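Local structure of beta-glucoside phosphorylase BglX (Unidentified, 5VQE) at residues A[158-163]-A[478-484]; A[205-209]-A[288-294]; A[240-244]-A[261-265]. The protein probably transfers glucose from beta-glucosides to phosphate, as a glycoside hydrolase family 3 phosphorylase working through a covalent glycosyl-enzyme intermediate. Residues are numbered along the deposited sequence.

Contact 1: A[158-163]-A[478-484]; sequences PITNVR and VSSNQTT
A loop-to-loop contact between two domains brings 478-484, which follows strand 469-475 of the C-terminal mixed sheet, against 158-163, between strand 143-144 and helix 169-184 of the TIM-barrel part. Neither segment forms a strand, and no direct hydrogen bond joins them; CA atoms come nearest at Ile-159 and Val-478 (5.9 Å) and at Pro-158 and Thr-484 (5.4 Å). Val-478 (chi1 t) is the central apolar residue of the contact: its CG2 lies 3.4 Å from Pro-158 O and 4.4 Å from Val-162 CG2, while its CG1 meets Ile-159 CD1 at 3.6 Å and Arg-163 CD at 3.7 Å. Ile-159, t,p, swings its CD1 in to make this contact. From Ser-479 to Gln-482 the chain makes a type II beta turn, with Asn-481 at positive phi, and then passes the Pro-158 ring, whose CG is 3.5 Å from Gln-482 O. Water 1 bridges the backbones, donating to Pro-158 O (3.0 Å) and accepting from Ser-479 N (2.7 Å). Within 158-163, Arg-163 N bonds Thr-160 O (3.0 Å) and Arg-163 NH1 bonds Ile-159 O (3.1 Å); beyond it, the guanidinium forms a salt bridge with Glu-94 and hydrogen-bonds O3 of the bound fluoroglucose. These two segments thus meet through apolar contacts and a water, with direct polar links beside them from Asn-161 to Asn-513 and from Asn-481 to Asp-204, while the polar end of Arg-163 serves the sugar pocket.

Contact 2: A[205-209]-A[288-294]; sequences QHLMS and DATQMVG. With G2F (2-deoxy-2-fluoro-alpha-D-glucopyranose), chain B.
Met-292, His-206 and Gly-294 have the largest shares of the surface buried here, where the loop 205-209 lies along the start of helix 293-296. Met-292 occupies the N-cap position and closes a type I turn that begins at Ala-289; its m,t,m side chain puts SD 3.5 Å from the centroid of the His-206 ring, obliquely, as a Met-aromatic contact. The His-206 ring (chi1 m, chi2 77°) is held at ND1 by Asp-204. CA atoms pair His-206 with Met-292 (5.0 Å), Leu-207 with Val-293 (4.9 Å) and Ser-209 with Gly-294 (3.9 Å). Two backbone hydrogen bonds fix this register, Val-293 N to His-206 O (3.2 Å) and Gly-294 N to Gln-205 O (3.1 Å), so the loop's carbonyls accept amides from the first turn of the helix. Gly-294 allows the close approach: a CB there would clash with Gln-205 O and Met-208 O, and its CA already sits 3.2 Å from Met-208 O. Val-293 (t) packs its CG1 3.2 Å from Leu-207 O. At the sugar end, Asp-288 OD1 is bonded covalently to C1 of the fluoroglucose (1.4 Å), and Gln-205 NE2 lies 3.5 Å from F2, while Gln-205 OE1 accepts from His-242 N. This is the trapped glycosyl-enzyme of a retaining family 3 enzyme, its nucleophilic aspartate following barrel strand 284-287.

Contact 3: A[240-244]-A[261-265]; sequences SAHIR and IMPGS
The backbone of 240-244 leaves regular strand geometry at His-242, the centre of an inverse gamma turn (phi/psi -94/50) closed by a weak bond from Ile-243 N to Ala-241 O (3.0 Å). Opposite it, 261-265 is extended up to Pro-263 and enters a 3-10 turn at Gly-264 and Ser-265. The chains run in opposite senses, with CA atoms nearest at Arg-244 and Pro-263 (4.1 Å) and at Ser-240 and Ser-265 (4.9 Å). Successive amides of the 3-10 turn bind carbonyls on both sides of the gamma turn: Gly-264 N to Ile-243 O (2.9 Å, 161°) and Ser-265 N to Ala-241 O (3.0 Å, 135°). Pro-263 CA adds a CA-H...O contact to Ile-243 O at 3.4 Å. At Gly-264 a CB would clash with Ala-241 O and Ser-240 OG, so the close fit depends on the absence of a side chain.

Ser-265 (chi1 p) reaches the edge of the His-242 imidazole, with OG hydrogen-bonded to ND1 at 2.8 Å; NE2 of the same ring bonds Ala-289 O, so both nitrogens are engaged. Arg-244 (m,t,m) lies over the Met-262/Pro-263 link, its CG 3.5 Å from Pro-263 N. Water 2 accepts from Arg-244 NH1 (3.1 Å) and donates to Ile-261 O (2.5 Å), while NH2 bonds Ser-209 O.

Strand 237-244 runs between strands 191-195 and 284-287 of the barrel and also pairs with 210-211; Ile-261 packs on helix 246-252, and Ser-265 leads into helix 268-278.

How the contacts relate
From the N terminus, the chain passes 158-163, then 205-209 and 240-244, before 261-265 closes the shortest loop, contact 3, just beyond a barrel strand and its following helix. Segment 288-294 next closes contact 2 around contact 3, and 478-484, far along in the C-terminal domain, closes contact 1 around both. The three are therefore nested. Contact 2 lies in the middle: Ser-480, Asn-481 and Thr-483 of contact 1 touch His-206 and Leu-207, while His-242 and Arg-244 of contact 3 bond Ala-289 and Ser-209. Contacts 1 and 3 do not touch. Together they connect the domain interface, the sugar site and the barrel's strand ends.

Contact 1: A[158-163]-A[478-484]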
loop_
_atom_site.group_PDB
_atom_site.type_symbol
_atom_site.label_atom_id
_atom_site.label_comp_id
_atom_site.label_asym_id
_atom_site.label_seq_id
_atom_site.Cartn_x
_atom_site.Cartn_y
_atom_site.Cartn_z
ATOM N N PRO A 158 0.524 -12.194 4.212
ATOM C CA PRO A 158 0.423 -11.910 2.777
ATOM C C PRO A 158 0.113 -10.467 2.420
ATOM O O PRO A 158 0.204 -10.118 1.237
ATOM C CB PRO A 158 -0.746 -12.810 2.350
ATOM C CG PRO A 158 -1.645 -12.774 3.526
ATOM C CD PRO A 158 -0.730 -12.768 4.735
ATOM N N ILE A 159 -0.270 -9.634 3.386
ATOM C CA ILE A 159 -0.764 -8.292 3.106
ATOM C C ILE A 159 0.202 -7.216 3.568
ATOM O O ILE A 159 -0.063 -6.022 3.357
ATOM C CB ILE A 159 -2.167 -8.084 3.719
ATOM C CG1 ILE A 159 -2.909 -6.928 3.047
ATOM C CG2 ILE A 159 -2.098 -7.866 5.229
ATOM C CD1 ILE A 159 -3.305 -7.201 1.609
ATOM N N THR A 160 1.334 -7.601 4.162
ATOM C CA THR A 160 2.418 -6.674 4.456
ATOM C C THR A 160 3.498 -6.832 3.388
ATOM O O THR A 160 3.355 -6.297 2.285
ATOM C CB THR A 160 2.953 -6.925 5.866
ATOM O OG1 THR A 160 3.162 -8.331 6.067
ATOM C CG2 THR A 160 1.944 -6.416 6.902
ATOM N N ASN A 161 4.555 -7.585 3.677
ATOM C CA ASN A 161 5.489 -8.058 2.641
ATOM C C ASN A 161 6.071 -6.844 1.921
ATOM O O ASN A 161 6.512 -5.892 2.589
ATOM C CB ASN A 161 4.738 -9.046 1.755
ATOM C CG ASN A 161 5.665 -9.951 0.976
ATOM O OD1 ASN A 161 5.917 -9.740 -0.218
ATOM N ND2 ASN A 161 6.186 -10.971 1.650
ATOM N N VAL A 162 6.070 -6.806 0.587
ATOM C CA VAL A 162 6.733 -5.725 -0.132
ATOM C C VAL A 162 6.031 -4.386 0.012
ATOM O O VAL A 162 6.578 -3.377 -0.431
ATOM C CB VAL A 162 6.872 -6.043 -1.637
ATOM C CG1 VAL A 162 7.771 -7.248 -1.842
ATOM C CG2 VAL A 162 5.518 -6.250 -2.295
ATOM N N ARG A 163 4.835 -4.338 0.605
ATOM C CA ARG A 163 4.188 -3.055 0.851
ATOM C C ARG A 163 4.847 -2.286 1.986
ATOM O O ARG A 163 4.552 -1.095 2.161
ATOM C CB ARG A 163 2.702 -3.255 1.161
ATOM C CG ARG A 163 1.889 -3.842 0.005
ATOM C CD ARG A 163 0.466 -4.137 0.448
ATOM N NE ARG A 163 -0.362 -2.940 0.531
ATOM C CZ ARG A 163 -1.457 -2.837 1.279
ATOM N NH1 ARG A 163 -1.855 -3.861 2.030
ATOM N NH2 ARG A 163 -2.146 -1.707 1.291
ATOM N N VAL A 478 1.099 -9.081 -3.700
ATOM C CA VAL A 478 0.065 -8.839 -2.707
ATOM C C VAL A 478 -1.237 -8.477 -3.406
ATOM O O VAL A 478 -1.248 -7.751 -4.411
ATOM C CB VAL A 478 0.489 -7.720 -1.742
ATOM C CG1 VAL A 478 -0.649 -7.413 -0.780
ATOM C CG2 VAL A 478 1.752 -8.102 -0.978
ATOM N N SER A 479 -2.348 -8.962 -2.862
ATOM C CA SER A 479 -3.660 -8.569 -3.360
ATOM C C SER A 479 -4.708 -8.906 -2.309
ATOM O O SER A 479 -4.684 -9.999 -1.732
ATOM C CB SER A 479 -3.982 -9.263 -4.689
ATOM O OG SER A 479 -5.036 -8.598 -5.359
ATOM N N SER A 480 -5.620 -7.962 -2.069
ATOM C CA SER A 480 -6.696 -8.140 -1.102
ATOM C C SER A 480 -7.345 -9.512 -1.237
ATOM O O SER A 480 -7.622 -9.980 -2.344
ATOM C CB SER A 480 -7.755 -7.050 -1.302
ATOM O OG SER A 480 -7.204 -5.753 -1.146
ATOM N N ASN A 481 -7.582 -10.152 -0.089
ATOM C CA ASN A 481 -8.370 -11.380 0.036
ATOM C C ASN A 481 -7.616 -12.628 -0.403
ATOM O O ASN A 481 -8.241 -13.651 -0.706
ATOM C CB ASN A 481 -9.692 -11.283 -0.736
ATOM C CG ASN A 481 -10.570 -10.145 -0.245
ATOM O OD1 ASN A 481 -11.191 -10.238 0.814
ATOM N ND2 ASN A 481 -10.624 -9.064 -1.011
ATOM N N GLN A 482 -6.287 -12.583 -0.443
ATOM C CA GLN A 482 -5.470 -13.780 -0.577
ATOM C C GLN A 482 -4.991 -14.189 0.809
ATOM O O GLN A 482 -4.538 -13.343 1.586
ATOM C CB GLN A 482 -4.277 -13.535 -1.504
ATOM C CG GLN A 482 -4.678 -13.145 -2.919
ATOM C CD GLN A 482 -3.501 -12.682 -3.766
ATOM O OE1 GLN A 482 -2.501 -12.176 -3.248
ATOM N NE2 GLN A 482 -3.619 -12.854 -5.082
ATOM N N THR A 483 -5.113 -15.477 1.127
ATOM C CA THR A 483 -4.592 -15.968 2.395
ATOM C C THR A 483 -3.135 -16.397 2.287
ATOM O O THR A 483 -2.506 -16.659 3.316
ATOM C CB THR A 483 -5.444 -17.137 2.934
ATOM O OG1 THR A 483 -4.887 -18.393 2.529
ATOM C CG2 THR A 483 -6.898 -17.041 2.460
ATOM N N THR A 484 -2.582 -16.445 1.074
ATOM C CA THR A 484 -1.169 -16.737 0.890
ATOM C C THR A 484 -0.644 -16.043 -0.360
ATOM O O THR A 484 -1.374 -15.838 -1.335
ATOM C CB THR A 484 -0.905 -18.247 0.782
ATOM O OG1 THR A 484 0.458 -18.516 1.130
ATOM C CG2 THR A 484 -1.173 -18.769 -0.640
HETATM O O HOH W 1 -1.999 -10.583 -0.725
#

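Contact 2: A[205-209]-A[288-294]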
loop_
_atom_site.group_PDB
_atom_site.type_symbol
_atom_site.label_atom_id
_atom_site.label_comp_id
_atom_site.label_asym_id
_atom_site.label_seq_id
_atom_site.Cartn_x
_atom_site.Cartn_y
_atom_site.Cartn_z
ATOM N N GLN A 205 -6.445 -8.915 7.303
ATOM C CA GLN A 205 -7.615 -8.242 7.865
ATOM C C GLN A 205 -8.735 -8.060 6.849
ATOM O O GLN A 205 -9.868 -7.734 7.245
ATOM C CB GLN A 205 -7.229 -6.880 8.451
ATOM C CG GLN A 205 -6.313 -6.038 7.566
ATOM C CD GLN A 205 -6.519 -4.548 7.739
ATOM O OE1 GLN A 205 -7.496 -4.096 8.357
ATOM N NE2 GLN A 205 -5.589 -3.768 7.194
ATOM N N HIS A 206 -8.443 -8.247 5.558
ATOM C CA HIS A 206 -9.494 -8.319 4.550
ATOM C C HIS A 206 -10.432 -9.493 4.807
ATOM O O HIS A 206 -11.603 -9.442 4.416
ATOM C CB HIS A 206 -8.886 -8.447 3.148
ATOM C CG HIS A 206 -8.126 -7.237 2.694
ATOM N ND1 HIS A 206 -6.854 -6.943 3.135
ATOM C CD2 HIS A 206 -8.451 -6.262 1.813
ATOM C CE1 HIS A 206 -6.439 -5.824 2.566
ATOM N NE2 HIS A 206 -7.393 -5.386 1.765
ATOM N N LEU A 207 -9.942 -10.545 5.467
ATOM C CA LEU A 207 -10.670 -11.802 5.621
ATOM C C LEU A 207 -11.059 -12.112 7.060
ATOM O O LEU A 207 -11.752 -13.110 7.297
ATOM C CB LEU A 207 -9.830 -12.962 5.074
ATOM C CG LEU A 207 -9.548 -12.906 3.570
ATOM C CD1 LEU A 207 -8.576 -13.994 3.173
ATOM C CD2 LEU A 207 -10.839 -13.028 2.762
ATOM N N MET A 208 -10.640 -11.293 8.021
ATOM C CA MET A 208 -10.891 -11.538 9.438
ATOM C C MET A 208 -10.319 -10.346 10.196
ATOM O O MET A 208 -9.681 -9.473 9.603
ATOM C CB MET A 208 -10.245 -12.844 9.884
ATOM C CG MET A 208 -8.782 -12.946 9.465
ATOM S SD MET A 208 -7.908 -14.257 10.324
ATOM C CE MET A 208 -7.850 -13.519 11.956
ATOM N N SER A 209 -10.566 -10.296 11.507
ATOM C CA SER A 209 -9.899 -9.306 12.353
ATOM C C SER A 209 -8.581 -9.908 12.835
ATOM O O SER A 209 -8.550 -10.697 13.784
ATOM C CB SER A 209 -10.785 -8.883 13.518
ATOM O OG SER A 209 -10.102 -7.934 14.324
ATOM N N ASP A 288 -9.949 2.021 7.930
ATOM C CA ASP A 288 -9.758 1.232 6.731
ATOM C C ASP A 288 -11.129 0.859 6.177
ATOM O O ASP A 288 -12.150 0.978 6.862
ATOM C CB ASP A 288 -8.925 -0.008 7.038
ATOM C CG ASP A 288 -8.449 -0.715 5.790
ATOM O OD1 ASP A 288 -8.270 -0.039 4.735
ATOM O OD2 ASP A 288 -8.259 -1.937 5.902
ATOM N N ALA A 289 -11.144 0.424 4.916
ATOM C CA ALA A 289 -12.392 0.160 4.198
ATOM C C ALA A 289 -13.352 -0.692 5.023
ATOM O O ALA A 289 -12.994 -1.782 5.487
ATOM C CB ALA A 289 -12.076 -0.533 2.868
ATOM N N THR A 290 -14.587 -0.204 5.185
ATOM C CA THR A 290 -15.529 -0.795 6.134
ATOM C C THR A 290 -16.264 -2.016 5.596
ATOM O O THR A 290 -17.015 -2.638 6.354
ATOM C CB THR A 290 -16.577 0.227 6.580
ATOM O OG1 THR A 290 -17.495 0.472 5.509
ATOM C CG2 THR A 290 -15.925 1.544 7.027
ATOM N N GLN A 291 -16.090 -2.387 4.332
ATOM C CA GLN A 291 -16.745 -3.588 3.837
ATOM C C GLN A 291 -15.890 -4.824 4.040
ATOM O O GLN A 291 -16.311 -5.931 3.690
ATOM C CB GLN A 291 -17.120 -3.434 2.357
ATOM C CG GLN A 291 -16.044 -3.788 1.346
ATOM C CD GLN A 291 -14.898 -2.801 1.321
ATOM O OE1 GLN A 291 -15.050 -1.646 1.733
ATOM N NE2 GLN A 291 -13.739 -3.248 0.829
ATOM N N MET A 292 -14.716 -4.671 4.624
ATOM C CA MET A 292 -13.839 -5.806 4.791
ATOM C C MET A 292 -14.242 -6.632 5.999
ATOM O O MET A 292 -14.824 -6.130 6.966
ATOM C CB MET A 292 -12.412 -5.321 4.900
ATOM C CG MET A 292 -11.999 -4.785 3.565
ATOM S SD MET A 292 -10.268 -4.586 3.457
ATOM C CE MET A 292 -10.108 -3.321 4.641
ATOM N N VAL A 293 -13.932 -7.924 5.917
ATOM C CA VAL A 293 -14.416 -8.884 6.898
ATOM C C VAL A 293 -13.974 -8.493 8.301
ATOM O O VAL A 293 -14.739 -8.618 9.264
ATOM C CB VAL A 293 -13.937 -10.297 6.524
ATOM C CG1 VAL A 293 -14.433 -11.310 7.534
ATOM C CG2 VAL A 293 -14.400 -10.662 5.110
ATOM N N GLY A 294 -12.733 -8.020 8.443
ATOM C CA GLY A 294 -12.243 -7.616 9.749
ATOM C C GLY A 294 -13.132 -6.601 10.433
ATOM O O GLY A 294 -13.266 -6.612 11.661
HETATM C C1 G2F B . -8.096 -0.739 3.533
HETATM C C2 G2F B . -6.598 -1.123 3.308
HETATM C C3 G2F B . -5.784 0.196 3.151
HETATM C C4 G2F B . -6.418 1.038 2.000
HETATM C C5 G2F B . -7.920 1.303 2.360
HETATM C C6 G2F B . -8.645 2.090 1.197
HETATM O O3 G2F B . -4.495 -0.149 2.717
HETATM O O4 G2F B . -5.776 2.285 1.991
HETATM O O5 G2F B . -8.578 0.053 2.476
HETATM O O6 G2F B . -8.422 1.409 -0.005
HETATM F F2 G2F B . -6.128 -1.801 4.378
#

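Contact 3: A[240-244]-A[261-265]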
loop_
_atom_site.group_PDB
_atom_site.type_symbol
_atom_site.label_atom_id
_atom_site.label_comp_id
_atom_site.label_asym_id
_atom_site.label_seq_id
_atom_site.Cartn_x
_atom_site.Cartn_y
_atom_site.Cartn_z
ATOM N N SER A 240 -7.004 3.868 10.855
ATOM C CA SER A 240 -7.238 2.861 11.884
ATOM C C SER A 240 -7.868 1.630 11.246
ATOM O O SER A 240 -8.971 1.701 10.692
ATOM C CB SER A 240 -8.133 3.432 12.985
ATOM O OG SER A 240 -8.251 2.518 14.073
ATOM N N ALA A 241 -7.171 0.507 11.315
ATOM C CA ALA A 241 -7.521 -0.666 10.534
ATOM C C ALA A 241 -8.176 -1.715 11.420
ATOM O O ALA A 241 -8.386 -1.518 12.616
ATOM C CB ALA A 241 -6.285 -1.216 9.825
ATOM N N HIS A 242 -8.498 -2.851 10.810
ATOM C CA HIS A 242 -9.331 -3.859 11.456
ATOM C C HIS A 242 -8.471 -4.907 12.147
ATOM O O HIS A 242 -8.630 -6.115 11.978
ATOM C CB HIS A 242 -10.264 -4.472 10.425
ATOM C CG HIS A 242 -10.873 -3.457 9.512
ATOM N ND1 HIS A 242 -11.480 -2.312 9.977
ATOM C CD2 HIS A 242 -10.941 -3.399 8.159
ATOM C CE1 HIS A 242 -11.906 -1.595 8.950
ATOM N NE2 HIS A 242 -11.588 -2.231 7.836
ATOM N N ILE A 243 -7.527 -4.398 12.932
ATOM C CA ILE A 243 -6.513 -5.185 13.616
ATOM C C ILE A 243 -6.677 -4.946 15.110
ATOM O O ILE A 243 -6.794 -3.798 15.546
ATOM C CB ILE A 243 -5.094 -4.794 13.159
ATOM C CG1 ILE A 243 -4.927 -4.987 11.644
ATOM C CG2 ILE A 243 -4.053 -5.577 13.923
ATOM C CD1 ILE A 243 -3.693 -4.326 11.067
ATOM N N ARG A 244 -6.673 -6.020 15.888
ATOM C CA ARG A 244 -6.732 -5.910 17.341
ATOM C C ARG A 244 -5.331 -5.878 17.941
ATOM O O ARG A 244 -4.381 -6.431 17.376
ATOM C CB ARG A 244 -7.514 -7.081 17.941
ATOM C CG ARG A 244 -9.012 -6.940 17.786
ATOM C CD ARG A 244 -9.741 -8.220 18.135
ATOM N NE ARG A 244 -9.627 -9.210 17.077
ATOM C CZ ARG A 244 -10.109 -10.447 17.158
ATOM N NH1 ARG A 244 -10.741 -10.848 18.257
ATOM N NH2 ARG A 244 -9.962 -11.284 16.141
ATOM N N ILE A 261 -13.025 -6.602 23.282
ATOM C CA ILE A 261 -11.838 -6.069 22.618
ATOM C C ILE A 261 -12.129 -5.923 21.131
ATOM O O ILE A 261 -12.428 -6.903 20.441
ATOM C CB ILE A 261 -10.613 -6.958 22.872
ATOM C CG1 ILE A 261 -10.294 -6.967 24.375
ATOM C CG2 ILE A 261 -9.402 -6.450 22.075
ATOM C CD1 ILE A 261 -9.109 -7.821 24.776
ATOM N N MET A 262 -12.030 -4.699 20.635
ATOM C CA MET A 262 -12.375 -4.365 19.267
ATOM C C MET A 262 -11.127 -4.076 18.447
ATOM O O MET A 262 -10.086 -3.689 18.987
ATOM C CB MET A 262 -13.294 -3.133 19.233
ATOM C CG MET A 262 -14.728 -3.389 19.677
ATOM S SD MET A 262 -15.548 -4.641 18.687
ATOM C CE MET A 262 -16.076 -5.744 19.990
ATOM N N PRO A 263 -11.199 -4.237 17.132
ATOM C CA PRO A 263 -10.100 -3.784 16.281
ATOM C C PRO A 263 -9.970 -2.269 16.323
ATOM O O PRO A 263 -10.879 -1.551 16.746
ATOM C CB PRO A 263 -10.507 -4.276 14.889
ATOM C CG PRO A 263 -12.014 -4.330 14.954
ATOM C CD PRO A 263 -12.321 -4.781 16.344
ATOM N N GLY A 264 -8.808 -1.793 15.881
ATOM C CA GLY A 264 -8.506 -0.377 15.853
ATOM C C GLY A 264 -9.664 0.479 15.393
ATOM O O GLY A 264 -9.999 1.485 16.024
ATOM N N SER A 265 -10.286 0.077 14.288
ATOM C CA SER A 265 -11.324 0.879 13.662
ATOM C C SER A 265 -12.578 1.013 14.514
ATOM O O SER A 265 -13.437 1.831 14.173
ATOM C CB SER A 265 -11.687 0.279 12.296
ATOM O OG SER A 265 -12.016 -1.100 12.389
HETATM O O HOH W 2 -11.790 -9.260 20.706
#